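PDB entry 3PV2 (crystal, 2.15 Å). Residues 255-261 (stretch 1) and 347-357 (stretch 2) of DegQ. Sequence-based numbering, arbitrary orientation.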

ATOM      1  N   ILE B 255      30.600 -42.056  -5.805  1.00 70.23           N
ATOM      2  CA  ILE B 255      29.982 -43.144  -5.107  1.00 71.85           C
ATOM      3  C   ILE B 255      28.824 -43.607  -6.003  1.00 74.12           C
ATOM      4  O   ILE B 255      27.951 -42.815  -6.326  1.00 74.75           O
ATOM      5  N   HIS B 256      28.827 -44.862  -6.426  1.00 75.65           N
ATOM      6  CA  HIS B 256      27.681 -45.387  -7.151  1.00 77.53           C
ATOM      7  C   HIS B 256      26.913 -46.304  -6.204  1.00 77.24           C
ATOM      8  O   HIS B 256      27.265 -47.453  -6.034  1.00 78.80           O
ATOM      9  N   ARG B 257      25.877 -45.765  -5.580  1.00 75.32           N
ATOM     10  CA  ARG B 257      25.081 -46.497  -4.622  1.00 75.30           C
ATOM     11  C   ARG B 257      24.197 -47.557  -5.274  1.00 75.41           C
ATOM     12  O   ARG B 257      23.581 -47.313  -6.323  1.00 76.52           O
ATOM     13  N   GLY B 258      24.155 -48.728  -4.647  1.00 66.25           N
ATOM     14  CA  GLY B 258      23.364 -49.822  -5.151  1.00 62.76           C
ATOM     15  C   GLY B 258      22.250 -50.128  -4.170  1.00 59.49           C
ATOM     16  O   GLY B 258      22.001 -49.387  -3.219  1.00 57.47           O
ATOM     17  N   LEU B 259      21.649 -51.280  -4.378  1.00 55.75           N
ATOM     18  CA  LEU B 259      20.445 -51.640  -3.704  1.00 52.12           C
ATOM     19  C   LEU B 259      20.657 -52.895  -2.888  1.00 49.16           C
ATOM     20  O   LEU B 259      21.288 -53.853  -3.339  1.00 46.70           O
ATOM     21  N   MET B 260      20.088 -52.884  -1.693  1.00 47.16           N
ATOM     22  CA  MET B 260      19.964 -54.091  -0.881  1.00 46.03           C
ATOM     23  C   MET B 260      18.499 -54.450  -0.555  1.00 42.82           C
ATOM     24  O   MET B 260      18.145 -55.610  -0.564  1.00 42.00           O
ATOM     25  N   GLY B 261      17.623 -53.484  -0.344  1.00 42.12           N
ATOM     26  CA  GLY B 261      16.172 -53.782  -0.237  1.00 42.13           C
ATOM     27  C   GLY B 261      15.628 -54.107   1.179  1.00 43.55           C
ATOM     28  O   GLY B 261      14.626 -54.826   1.313  1.00 42.00           O
ATOM     29  N   SER B 347      24.205 -64.272   2.927  1.00 47.51           N
ATOM     30  CA  SER B 347      24.995 -63.651   1.884  1.00 48.69           C
ATOM     31  C   SER B 347      24.104 -63.037   0.788  1.00 47.25           C
ATOM     32  O   SER B 347      23.282 -63.718   0.180  1.00 45.71           O
ATOM     33  N   ALA B 348      24.297 -61.743   0.580  1.00 46.36           N
ATOM     34  CA  ALA B 348      23.521 -60.974  -0.357  1.00 46.43           C
ATOM     35  C   ALA B 348      24.447 -60.284  -1.397  1.00 47.30           C
ATOM     36  O   ALA B 348      25.588 -59.935  -1.110  1.00 47.89           O
ATOM     37  N   VAL B 349      23.938 -60.113  -2.616  1.00 47.92           N
ATOM     38  CA  VAL B 349      24.678 -59.402  -3.688  1.00 48.27           C
ATOM     39  C   VAL B 349      24.038 -58.032  -3.974  1.00 45.47           C
ATOM     40  O   VAL B 349      22.876 -57.976  -4.264  1.00 44.15           O
ATOM     41  N   VAL B 350      24.772 -56.940  -3.812  1.00 44.76           N
ATOM     42  CA  VAL B 350      24.243 -55.612  -4.051  1.00 45.57           C
ATOM     43  C   VAL B 350      23.988 -55.436  -5.536  1.00 47.74           C
ATOM     44  O   VAL B 350      24.841 -55.812  -6.338  1.00 48.29           O
ATOM     45  N   THR B 351      22.839 -54.880  -5.897  1.00 48.56           N
ATOM     46  CA  THR B 351      22.498 -54.683  -7.281  1.00 50.45           C
ATOM     47  C   THR B 351      22.330 -53.222  -7.614  1.00 52.55           C
ATOM     48  O   THR B 351      22.141 -52.360  -6.732  1.00 52.09           O
ATOM     49  N   ASP B 352      22.379 -52.965  -8.914  1.00 55.41           N
ATOM     50  CA  ASP B 352      22.117 -51.653  -9.458  1.00 59.46           C
ATOM     51  C   ASP B 352      20.628 -51.343  -9.347  1.00 60.36           C
ATOM     52  O   ASP B 352      19.802 -52.185  -9.686  1.00 59.90           O
ATOM     53  N   ILE B 353      20.321 -50.135  -8.876  1.00 62.61           N
ATOM     54  CA  ILE B 353      18.956 -49.713  -8.473  1.00 63.75           C
ATOM     55  C   ILE B 353      18.112 -49.700  -9.728  1.00 65.40           C
ATOM     56  O   ILE B 353      16.996 -50.197  -9.764  1.00 64.87           O
ATOM     57  N   LYS B 354      18.689 -49.163 -10.778  1.00 67.22           N
ATOM     58  CA  LYS B 354      18.009 -49.105 -12.050  1.00 69.26           C
ATOM     59  C   LYS B 354      17.850 -50.481 -12.719  1.00 67.78           C
ATOM     60  O   LYS B 354      16.826 -50.748 -13.363  1.00 67.55           O
ATOM     61  N   SER B 355      18.817 -51.366 -12.535  1.00 65.79           N
ATOM     62  CA  SER B 355      18.687 -52.730 -13.061  1.00 65.23           C
ATOM     63  C   SER B 355      17.625 -53.539 -12.332  1.00 63.18           C
ATOM     64  O   SER B 355      16.931 -54.336 -12.949  1.00 64.12           O
ATOM     65  N   HIS B 356      17.497 -53.322 -11.033  1.00 60.15           N
ATOM     66  CA  HIS B 356      16.435 -53.936 -10.276  1.00 58.30           C
ATOM     67  C   HIS B 356      15.041 -53.420 -10.699  1.00 58.56           C
ATOM     68  O   HIS B 356      14.071 -54.185 -10.788  1.00 55.82           O
ATOM     69  N   GLU B 357      14.939 -52.117 -10.916  1.00 59.05           N
ATOM     70  CA  GLU B 357      13.640 -51.546 -11.244  1.00 60.29           C
ATOM     71  C   GLU B 357      13.251 -52.062 -12.626  1.00 60.13           C
ATOM     72  O   GLU B 357      12.107 -52.346 -12.871  1.00 59.58           O
TER

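Two segments far apart in sequence can be held together by very little regular structure, provided that a short backbone anchor is flanked by side chains that fill the space around it. DegQ offers a compact example, in which residues 255-261 and 347-357 bury 499 Å² between them.

Stretch 2 enters as a strand whose side chains alternate. Ser347 lies out of reach and Val349 points away, whereas Ala348 points toward stretch 1, and its CB lies 3.7 Å from Met260 SD. Met260 leaves its backbone sideways, but its t, p, p conformation (chi1 to chi3) brings the end of the side chain nearer to the strand. Its CE thereby also reaches Val350 CG2, at 3.9 Å. Val350, a t rotamer, serves a second neighbour: its CG1 lies 3.8 Å from Gly258 CA. An ideal CB on Gly258 would fall 2.6 Å from Val350 CG1 and 2.8 Å from Thr351 O, so the close approach here depends on the absence of a side chain.

At Thr351 the backbones pair through a single antiparallel bridge. Leu259 N donates to Thr351 O at 2.6 Å, and Thr351 N donates to Leu259 O at 3.2 Å. Val350 CA adds a CA-H...O contact to Leu259 O at 3.5 Å. The Thr351 side chain, chi1 p, points sideways, with OG1 3.9 Å from Leu259 CB.

Asp352 shows how one carboxylate can serve two segments. Its CB points away, yet with chi1 t the end of the side chain comes nearer to stretch 1, and OD2 accepts a hydrogen bond from His256 NE2 at 2.7 Å, near the plane of the imidazole. OD1 meanwhile caps the helix that follows, accepting from Ser355 N at 3.2 Å. A water sits beside this junction, donating to Arg257 O at 2.9 Å and, weakly, to Asp352 OD2 at 2.7 Å, while accepting from Ile353 N at 2.6 Å. It thus links a carbonyl of stretch 1 to the first turn of the helix.

Ile353, chi1 m and chi2 t, extends its CD1 to 3.3 Å from Arg257 O and places CG1 4.2 Å from Leu259 CB. Lys354 and Ser355 make no side-chain contact with stretch 1. One turn on, His356 (chi1 t) points toward it and offers a ring face to Leu259, whose CD2 lies 3.6 Å from the ring centroid in a CH-pi contact. Leu259, itself pointing toward stretch 2 with chi1 t and chi2 p, therefore joins the bridge to the helix.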

ATOM      1  CB  ILE B 255      29.355 -42.717  -3.726  1.00 72.16           C
ATOM      2  CG1 ILE B 255      30.375 -41.995  -2.828  1.00 70.49           C
ATOM      3  CG2 ILE B 255      28.710 -43.913  -3.025  1.00 69.81           C
ATOM      4  CD1 ILE B 255      31.675 -42.669  -2.748  1.00 68.89           C
ATOM      5  CB  HIS B 256      28.105 -46.120  -8.402  1.00 78.17           C
ATOM      6  CG  HIS B 256      26.943 -46.567  -9.237  1.00 84.57           C
ATOM      7  ND1 HIS B 256      26.513 -45.876 -10.349  1.00 88.41           N
ATOM      8  CD2 HIS B 256      26.096 -47.615  -9.096  1.00 89.06           C
ATOM      9  CE1 HIS B 256      25.461 -46.486 -10.866  1.00 90.40           C
ATOM     10  NE2 HIS B 256      25.191 -47.546 -10.126  1.00 91.92           N
ATOM     11  CB  ARG B 257      24.181 -45.542  -3.865  1.00 74.74           C
ATOM     12  CG  ARG B 257      24.905 -44.727  -2.875  1.00 71.98           C
ATOM     13  CD  ARG B 257      24.029 -43.661  -2.311  1.00 67.93           C
ATOM     14  NE  ARG B 257      24.753 -42.958  -1.268  1.00 66.50           N
ATOM     15  CZ  ARG B 257      25.626 -41.973  -1.458  1.00 65.34           C
ATOM     16  NH1 ARG B 257      25.889 -41.523  -2.673  1.00 63.68           N
ATOM     17  NH2 ARG B 257      26.238 -41.427  -0.411  1.00 65.35           N
ATOM     18  CB  LEU B 259      19.394 -51.921  -4.738  1.00 52.73           C
ATOM     19  CG  LEU B 259      18.084 -52.388  -4.147  1.00 53.92           C
ATOM     20  CD1 LEU B 259      17.694 -51.360  -3.079  1.00 59.30           C
ATOM     21  CD2 LEU B 259      17.017 -52.561  -5.206  1.00 55.69           C
ATOM     22  CB  MET B 260      20.777 -53.929   0.358  1.00 47.74           C
ATOM     23  CG  MET B 260      20.661 -55.111   1.298  1.00 51.85           C
ATOM     24  SD  MET B 260      21.563 -56.486   0.619  1.00 61.79           S
ATOM     25  CE  MET B 260      23.224 -55.741   0.583  1.00 55.58           C
ATOM     26  CB  SER B 347      25.942 -64.691   1.239  1.00 51.19           C
ATOM     27  OG  SER B 347      26.897 -63.989   0.456  1.00 54.61           O
ATOM     28  CB  ALA B 348      22.672 -59.957   0.385  1.00 44.91           C
ATOM     29  CB  VAL B 349      24.814 -60.302  -4.958  1.00 50.00           C
ATOM     30  CG1 VAL B 349      25.535 -59.556  -6.113  1.00 52.79           C
ATOM     31  CG2 VAL B 349      25.631 -61.576  -4.636  1.00 52.22           C
ATOM     32  CB  VAL B 350      25.257 -54.531  -3.678  1.00 46.30           C
ATOM     33  CG1 VAL B 350      24.709 -53.134  -3.993  1.00 46.78           C
ATOM     34  CG2 VAL B 350      25.681 -54.635  -2.196  1.00 45.76           C
ATOM     35  CB  THR B 351      21.190 -55.441  -7.715  1.00 49.57           C
ATOM     36  OG1 THR B 351      20.079 -55.068  -6.881  1.00 51.03           O
ATOM     37  CG2 THR B 351      21.411 -56.934  -7.650  1.00 50.49           C
ATOM     38  CB  ASP B 352      22.576 -51.561 -10.918  1.00 61.27           C
ATOM     39  CG  ASP B 352      22.521 -50.142 -11.427  1.00 65.62           C
ATOM     40  OD1 ASP B 352      21.560 -49.798 -12.147  1.00 69.61           O
ATOM     41  OD2 ASP B 352      23.418 -49.353 -11.049  1.00 72.42           O
ATOM     42  CB  ILE B 353      18.935 -48.295  -7.814  1.00 64.37           C
ATOM     43  CG1 ILE B 353      19.915 -48.226  -6.633  1.00 66.16           C
ATOM     44  CG2 ILE B 353      17.518 -47.908  -7.322  1.00 63.19           C
ATOM     45  CD1 ILE B 353      20.354 -46.799  -6.233  1.00 68.49           C
ATOM     46  CB  LYS B 354      18.702 -48.069 -12.951  1.00 71.63           C
ATOM     47  CG  LYS B 354      18.588 -46.640 -12.334  1.00 75.85           C
ATOM     48  CD  LYS B 354      19.649 -45.667 -12.889  1.00 82.24           C
ATOM     49  CE  LYS B 354      19.330 -45.167 -14.302  1.00 85.42           C
ATOM     50  NZ  LYS B 354      19.704 -43.716 -14.480  1.00 88.09           N
ATOM     51  CB  SER B 355      20.020 -53.483 -13.034  1.00 65.49           C
ATOM     52  OG  SER B 355      20.967 -52.823 -13.859  1.00 67.39           O
ATOM     53  CB  HIS B 356      16.652 -53.653  -8.798  1.00 56.33           C
ATOM     54  CG  HIS B 356      15.559 -54.140  -7.907  1.00 53.14           C
ATOM     55  ND1 HIS B 356      15.431 -55.461  -7.554  1.00 48.58           N
ATOM     56  CD2 HIS B 356      14.563 -53.473  -7.264  1.00 52.65           C
ATOM     57  CE1 HIS B 356      14.385 -55.588  -6.740  1.00 52.30           C
ATOM     58  NE2 HIS B 356      13.846 -54.397  -6.548  1.00 51.95           N
ATOM     59  CB  GLU B 357      13.654 -50.022 -11.176  1.00 61.17           C
ATOM     60  CG  GLU B 357      12.327 -49.423 -10.739  1.00 66.65           C
ATOM     61  CD  GLU B 357      11.877 -49.829  -9.287  1.00 69.21           C
ATOM     62  OE1 GLU B 357      12.735 -50.184  -8.435  1.00 71.67           O
ATOM     63  OE2 GLU B 357      10.653 -49.797  -9.014  1.00 69.56           O
TER
HETATM   64  O   HOH W   1      22.444 -48.583  -8.631  1.00 78.18           O